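Local coordinates for threonine phosphate decarboxylase-like enzyme (Sulfurospirillum multivorans, PDB 6OUX), which uses pyridoxal phosphate to decarboxylate L-serine O-phosphate to ethanolamine O-phosphate, the linker precursor needed in norcobamide biosynthesis, at residues P129-Y134 and C367-G372; D153-D158 and I361-E366. All blocks are in the same frame, centred on the assembly; numbering follows the deposited sequence.

Contact 1. Residues P129-Y134 and C367-G372; sequences PTFSSY and CIRIAG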
loop_
_atom_site.group_PDB
_atom_site.type_symbol
_atom_site.label_atom_id
_atom_site.label_comp_id
_atom_site.label_asym_id
_atom_site.label_seq_id
_atom_site.Cartn_x
_atom_site.Cartn_y
_atom_site.Cartn_z
ATOM N N PRO A 129 21.385 12.148 14.777
ATOM C CA PRO A 129 20.496 11.050 14.687
ATOM C C PRO A 129 19.224 11.295 13.940
ATOM O O PRO A 129 18.741 12.400 13.920
ATOM C CB PRO A 129 20.152 10.768 16.136
ATOM C CG PRO A 129 20.324 12.019 16.811
ATOM C CD PRO A 129 21.453 12.674 16.136
ATOM N N THR A 130 18.692 10.234 13.345
ATOM C CA THR A 130 17.373 10.283 12.736
ATOM C C THR A 130 16.736 8.946 13.033
ATOM O O THR A 130 17.443 7.937 13.219
ATOM C CB THR A 130 17.429 10.471 11.170
ATOM O OG1 THR A 130 18.523 11.286 10.745
ATOM C CG2 THR A 130 16.310 11.152 10.785
ATOM N N PHE A 131 15.427 8.925 13.135
ATOM C CA PHE A 131 14.717 7.712 13.504
ATOM C C PHE A 131 14.729 6.646 12.404
ATOM O O PHE A 131 14.980 5.486 12.688
ATOM C CB PHE A 131 13.271 7.997 13.876
ATOM C CG PHE A 131 12.595 6.855 14.573
ATOM C CD1 PHE A 131 12.693 6.728 15.935
ATOM C CD2 PHE A 131 11.903 5.895 13.873
ATOM C CE1 PHE A 131 12.077 5.655 16.633
ATOM C CE2 PHE A 131 11.260 4.842 14.543
ATOM C CZ PHE A 131 11.353 4.728 15.932
ATOM N N SER A 132 14.420 7.038 11.180
ATOM C CA SER A 132 14.463 6.123 10.033
ATOM C C SER A 132 15.851 5.981 9.434
ATOM O O SER A 132 16.585 6.940 9.352
ATOM C CB SER A 132 13.558 6.643 8.944
ATOM O OG SER A 132 12.297 6.894 9.470
ATOM N N SER A 133 16.239 4.766 9.072
ATOM C CA SER A 133 17.489 4.557 8.366
ATOM C C SER A 133 17.129 4.722 6.914
ATOM O O SER A 133 16.083 4.243 6.455
ATOM C CB SER A 133 18.095 3.159 8.589
ATOM O OG SER A 133 19.294 3.297 9.325
ATOM N N TYR A 134 17.966 5.444 6.204
ATOM C CA TYR A 134 17.722 5.635 4.793
ATOM C C TYR A 134 18.866 4.948 3.995
ATOM O O TYR A 134 18.676 4.672 2.812
ATOM C CB TYR A 134 17.576 7.146 4.471
ATOM C CG TYR A 134 16.477 7.944 5.254
ATOM C CD1 TYR A 134 15.150 7.948 4.849
ATOM C CD2 TYR A 134 16.808 8.692 6.398
ATOM C CE1 TYR A 134 14.169 8.673 5.528
ATOM C CE2 TYR A 134 15.838 9.421 7.108
ATOM C CZ TYR A 134 14.516 9.403 6.671
ATOM O OH TYR A 134 13.523 10.099 7.369
ATOM N N CYS A 367 18.088 7.118 26.479
ATOM C CA CYS A 367 16.951 7.988 26.164
ATOM C C CYS A 367 15.750 7.161 25.824
ATOM O O CYS A 367 15.857 5.976 25.376
ATOM C CB CYS A 367 17.273 8.962 25.001
ATOM S SG CYS A 367 18.486 10.227 25.451
ATOM N N ILE A 368 14.586 7.793 26.032
ATOM C CA ILE A 368 13.327 7.252 25.580
ATOM C C ILE A 368 12.569 8.324 24.777
ATOM O O ILE A 368 12.654 9.517 25.083
ATOM C CB ILE A 368 12.446 6.752 26.732
ATOM C CG1 ILE A 368 12.210 7.813 27.820
ATOM C CG2 ILE A 368 13.064 5.531 27.365
ATOM C CD1 ILE A 368 11.151 7.368 28.823
ATOM N N ARG A 369 11.820 7.877 23.795
ATOM C CA ARG A 369 10.917 8.755 23.026
ATOM C C ARG A 369 9.499 8.459 23.428
ATOM O O ARG A 369 9.053 7.307 23.321
ATOM C CB ARG A 369 11.042 8.530 21.531
ATOM C CG ARG A 369 10.409 9.678 20.708
ATOM C CD ARG A 369 10.208 9.263 19.285
ATOM N NE ARG A 369 9.289 8.148 19.129
ATOM C CZ ARG A 369 9.026 7.571 17.956
ATOM N NH1 ARG A 369 9.604 8.020 16.871
ATOM N NH2 ARG A 369 8.178 6.572 17.861
ATOM N N ILE A 370 8.769 9.502 23.865
ATOM C CA ILE A 370 7.368 9.311 24.304
ATOM C C ILE A 370 6.413 10.117 23.414
ATOM O O ILE A 370 6.548 11.299 23.300
ATOM C CB ILE A 370 7.139 9.788 25.774
ATOM C CG1 ILE A 370 8.241 9.226 26.684
ATOM C CG2 ILE A 370 5.724 9.397 26.232
ATOM C CD1 ILE A 370 8.167 9.680 28.129
ATOM N N ALA A 371 5.453 9.443 22.805
ATOM C CA ALA A 371 4.465 10.128 21.979
ATOM C C ALA A 371 3.453 10.825 22.882
ATOM O O ALA A 371 3.049 10.254 23.912
ATOM C CB ALA A 371 3.739 9.117 21.114
ATOM N N GLY A 372 3.014 12.010 22.520
ATOM C CA GLY A 372 2.086 12.770 23.340
ATOM C C GLY A 372 0.727 12.169 23.124
ATOM O O GLY A 372 0.382 11.835 21.973
#
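Phe131 and Arg369 carry this contact alone, an offset guanidinium-on-ring stack between a loop and strand 367-371. The strand begins with Cys367, packed against Lys332 and Met357, and continues with Ile368, whose side chain leans on Leu331 and Val354 from the face turned away from the loop. Arg369 then points the other way, toward Phe131. Its chain bends about the CG-CD bond (chi3 63°), which swings the guanidinium flat over the phenyl ring, the two planes 16° apart. NH1 does the touching, 3.4 Å from CE1 of Phe131 and displaced toward the rim of the ring, while Arg369 CZ sits 4.4 Å from the ring centroid, an off-centre cation-pi geometry. The guanidinium is also held by hydrogen bonds from NH1 to Asn181 O and from NH2 to Cys48 O, which together with the stack should restrict its rotation. Arg369 and Asn181 probably bind O-phospho-L-serine, so the stack would brace a likely substrate-binding arginine. An alanine in place of Phe131 would be likely to deprive the guanidinium of this flat support and to open a gap beside it. Beyond Arg369, Ile370 returns to the face of Ile368, again on Leu331 and Val354, and Gly372 O accepts a hydrogen bond from Tyr302. Phe131 lies in the loop after strand 123-128 of the seven-stranded sheet of this fold-type I enzyme, whereas strand 367-371 runs antiparallel between strands 352-356 and 328-332 of the second sheet; the stack thus links the loop that follows one sheet to a strand of the other, with Arg355 touching Phe131 from strand 352-356.

Contact 2. Residues D153-D158 and I361-E366; sequences DDYSFD and IGVEGE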
loop_
_atom_site.group_PDB
_atom_site.type_symbol
_atom_site.label_atom_id
_atom_site.label_comp_id
_atom_site.label_asym_id
_atom_site.label_seq_id
_atom_site.Cartn_x
_atom_site.Cartn_y
_atom_site.Cartn_z
ATOM N N ASP A 153 24.073 20.832 21.940
ATOM C CA ASP A 153 23.211 21.888 21.459
ATOM C C ASP A 153 21.754 21.424 21.371
ATOM O O ASP A 153 21.042 21.896 20.536
ATOM C CB ASP A 153 23.567 22.376 20.022
ATOM C CG ASP A 153 25.072 22.504 19.746
ATOM O OD1 ASP A 153 25.845 22.911 20.622
ATOM O OD2 ASP A 153 25.473 22.218 18.578
ATOM N N ASP A 154 21.332 20.475 22.201
ATOM C CA ASP A 154 19.964 19.963 22.166
ATOM C C ASP A 154 19.648 19.376 20.779
ATOM O O ASP A 154 18.482 19.370 20.360
ATOM C CB ASP A 154 18.934 21.086 22.517
ATOM C CG ASP A 154 18.810 21.367 24.001
ATOM O OD1 ASP A 154 19.109 20.500 24.828
ATOM O OD2 ASP A 154 18.347 22.492 24.335
ATOM N N TYR A 155 20.682 18.871 20.064
ATOM C CA TYR A 155 20.496 18.334 18.719
ATOM C C TYR A 155 19.962 19.366 17.746
ATOM O O TYR A 155 19.418 19.001 16.701
ATOM C CB TYR A 155 19.560 17.123 18.722
ATOM C CG TYR A 155 20.161 15.961 19.503
ATOM C CD1 TYR A 155 21.239 15.225 18.985
ATOM C CD2 TYR A 155 19.678 15.630 20.752
ATOM C CE1 TYR A 155 21.779 14.195 19.665
ATOM C CE2 TYR A 155 20.200 14.578 21.439
ATOM C CZ TYR A 155 21.284 13.869 20.917
ATOM O OH TYR A 155 21.805 12.797 21.627
ATOM N N SER A 156 20.207 20.627 18.085
ATOM C CA SER A 156 19.822 21.803 17.301
ATOM C C SER A 156 20.612 21.811 16.024
ATOM O O SER A 156 21.820 21.573 16.028
ATOM C CB SER A 156 20.189 23.072 18.094
ATOM O OG SER A 156 19.716 24.236 17.496
ATOM N N PHE A 157 19.903 22.059 14.948
ATOM C CA PHE A 157 20.454 22.033 13.608
ATOM C C PHE A 157 21.150 23.377 13.346
ATOM O O PHE A 157 20.493 24.445 13.236
ATOM C CB PHE A 157 19.282 21.831 12.657
ATOM C CG PHE A 157 19.680 21.657 11.260
ATOM C CD1 PHE A 157 20.148 20.439 10.820
ATOM C CD2 PHE A 157 19.636 22.733 10.399
ATOM C CE1 PHE A 157 20.550 20.284 9.510
ATOM C CE2 PHE A 157 20.022 22.598 9.103
ATOM C CZ PHE A 157 20.467 21.377 8.646
ATOM N N ASP A 158 22.475 23.343 13.328
ATOM C CA ASP A 158 23.250 24.534 12.990
ATOM C C ASP A 158 23.336 24.700 11.421
ATOM O O ASP A 158 24.054 23.954 10.712
ATOM C CB ASP A 158 24.616 24.438 13.642
ATOM C CG ASP A 158 25.543 25.600 13.261
ATOM O OD1 ASP A 158 25.343 26.236 12.209
ATOM O OD2 ASP A 158 26.482 25.860 14.035
ATOM N N ILE A 361 21.436 5.372 16.209
ATOM C CA ILE A 361 22.842 5.799 16.280
ATOM C C ILE A 361 22.876 7.295 16.323
ATOM O O ILE A 361 22.109 7.958 15.657
ATOM C CB ILE A 361 23.736 5.219 15.147
ATOM C CG1 ILE A 361 23.756 3.672 15.194
ATOM C CG2 ILE A 361 25.177 5.765 15.238
ATOM C CD1 ILE A 361 23.941 3.032 16.580
ATOM N N GLY A 362 23.715 7.827 17.190
ATOM C CA GLY A 362 23.830 9.253 17.348
ATOM C C GLY A 362 23.105 9.813 18.529
ATOM O O GLY A 362 23.325 11.000 18.914
ATOM N N VAL A 363 22.254 9.000 19.139
ATOM C CA VAL A 363 21.568 9.414 20.374
ATOM C C VAL A 363 22.443 9.052 21.598
ATOM O O VAL A 363 22.601 7.904 21.931
ATOM C CB VAL A 363 20.160 8.816 20.517
ATOM C CG1 VAL A 363 19.510 9.337 21.798
ATOM C CG2 VAL A 363 19.295 9.183 19.300
ATOM N N GLU A 364 22.986 10.064 22.256
ATOM C CA GLU A 364 23.852 9.897 23.396
ATOM C C GLU A 364 23.066 9.500 24.640
ATOM O O GLU A 364 21.866 9.894 24.831
ATOM C CB GLU A 364 24.588 11.200 23.714
ATOM C CG GLU A 364 25.582 11.649 22.655
ATOM C CD GLU A 364 26.581 12.693 23.182
ATOM O OE1 GLU A 364 26.649 12.952 24.386
ATOM O OE2 GLU A 364 27.333 13.263 22.374
ATOM N N GLY A 365 23.746 8.707 25.465
ATOM C CA GLY A 365 23.224 8.260 26.713
ATOM C C GLY A 365 22.005 7.412 26.556
ATOM O O GLY A 365 21.805 6.795 25.526
ATOM N N GLU A 366 21.217 7.345 27.627
ATOM C CA GLU A 366 20.103 6.402 27.712
ATOM C C GLU A 366 18.796 7.212 27.605
ATOM O O GLU A 366 18.459 7.916 28.534
ATOM C CB GLU A 366 20.150 5.658 29.076
ATOM C CG GLU A 366 21.259 4.603 29.194
ATOM C CD GLU A 366 20.984 3.403 28.316
ATOM O OE1 GLU A 366 19.804 2.922 28.210
ATOM O OE2 GLU A 366 21.936 2.932 27.675
HETATM O O HOH W 1 20.839 12.390 23.845
#
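The hydroxyl of Tyr155 is gripped from two directions: Glu364 N donates to OH at 3.0 Å in a nearly straight bond (162°), and a water lies in the plane of the ring at its edge. That water stands 2.5 Å from Tyr155 OH, a short separation, and donates to Glu364 O, so the phenol is tied to both the N-H and the carbonyl of one residue. The amide and Gly362 O meet the ring near its plane; Gly362 O is 3.6 Å from Tyr155 CE1. Val363 adds its CA at 3.6 Å from OH, and Glu364 brushes the same oxygen with CB. Tyr155 is the third residue of a type I' beta turn from Asp153 to Ser156, in the loop that joins strand 143-148 to helix 159-169, where Asp158 is the N-cap, its OD1 taking Lys161 N. With CG beside the backbone N and anti to the carbonyl carbon (chi1 -64°), the ring leaves the turn toward the loop 361-366, which connects strands 352-356 and 367-371. Tyr322 meets the Tyr155 ring at about 60°, and Asn183 also touches that side chain.

Contact 2 is nested along the chain inside the loop closed by contact 1, and their centres lie 11 Å apart. Pro129 joins them: its CB is 3.6 Å from CG2 of Val363, and its CD is 3.8 Å from CD1 of Tyr155, so the start of the loop 129-134 rests on both segments of contact 2. Residues 361-366 also run straight into strand 367-371, which presents Arg369. Contact 1 probably lies in the substrate site, with the side chain of Phe131 about 4 Å from those of Asn181 and Arg355, likely ligands of O-phospho-L-serine like Arg369; contact 2 is more peripheral, the Val363 side chain lying about 8 Å from that of Asn181.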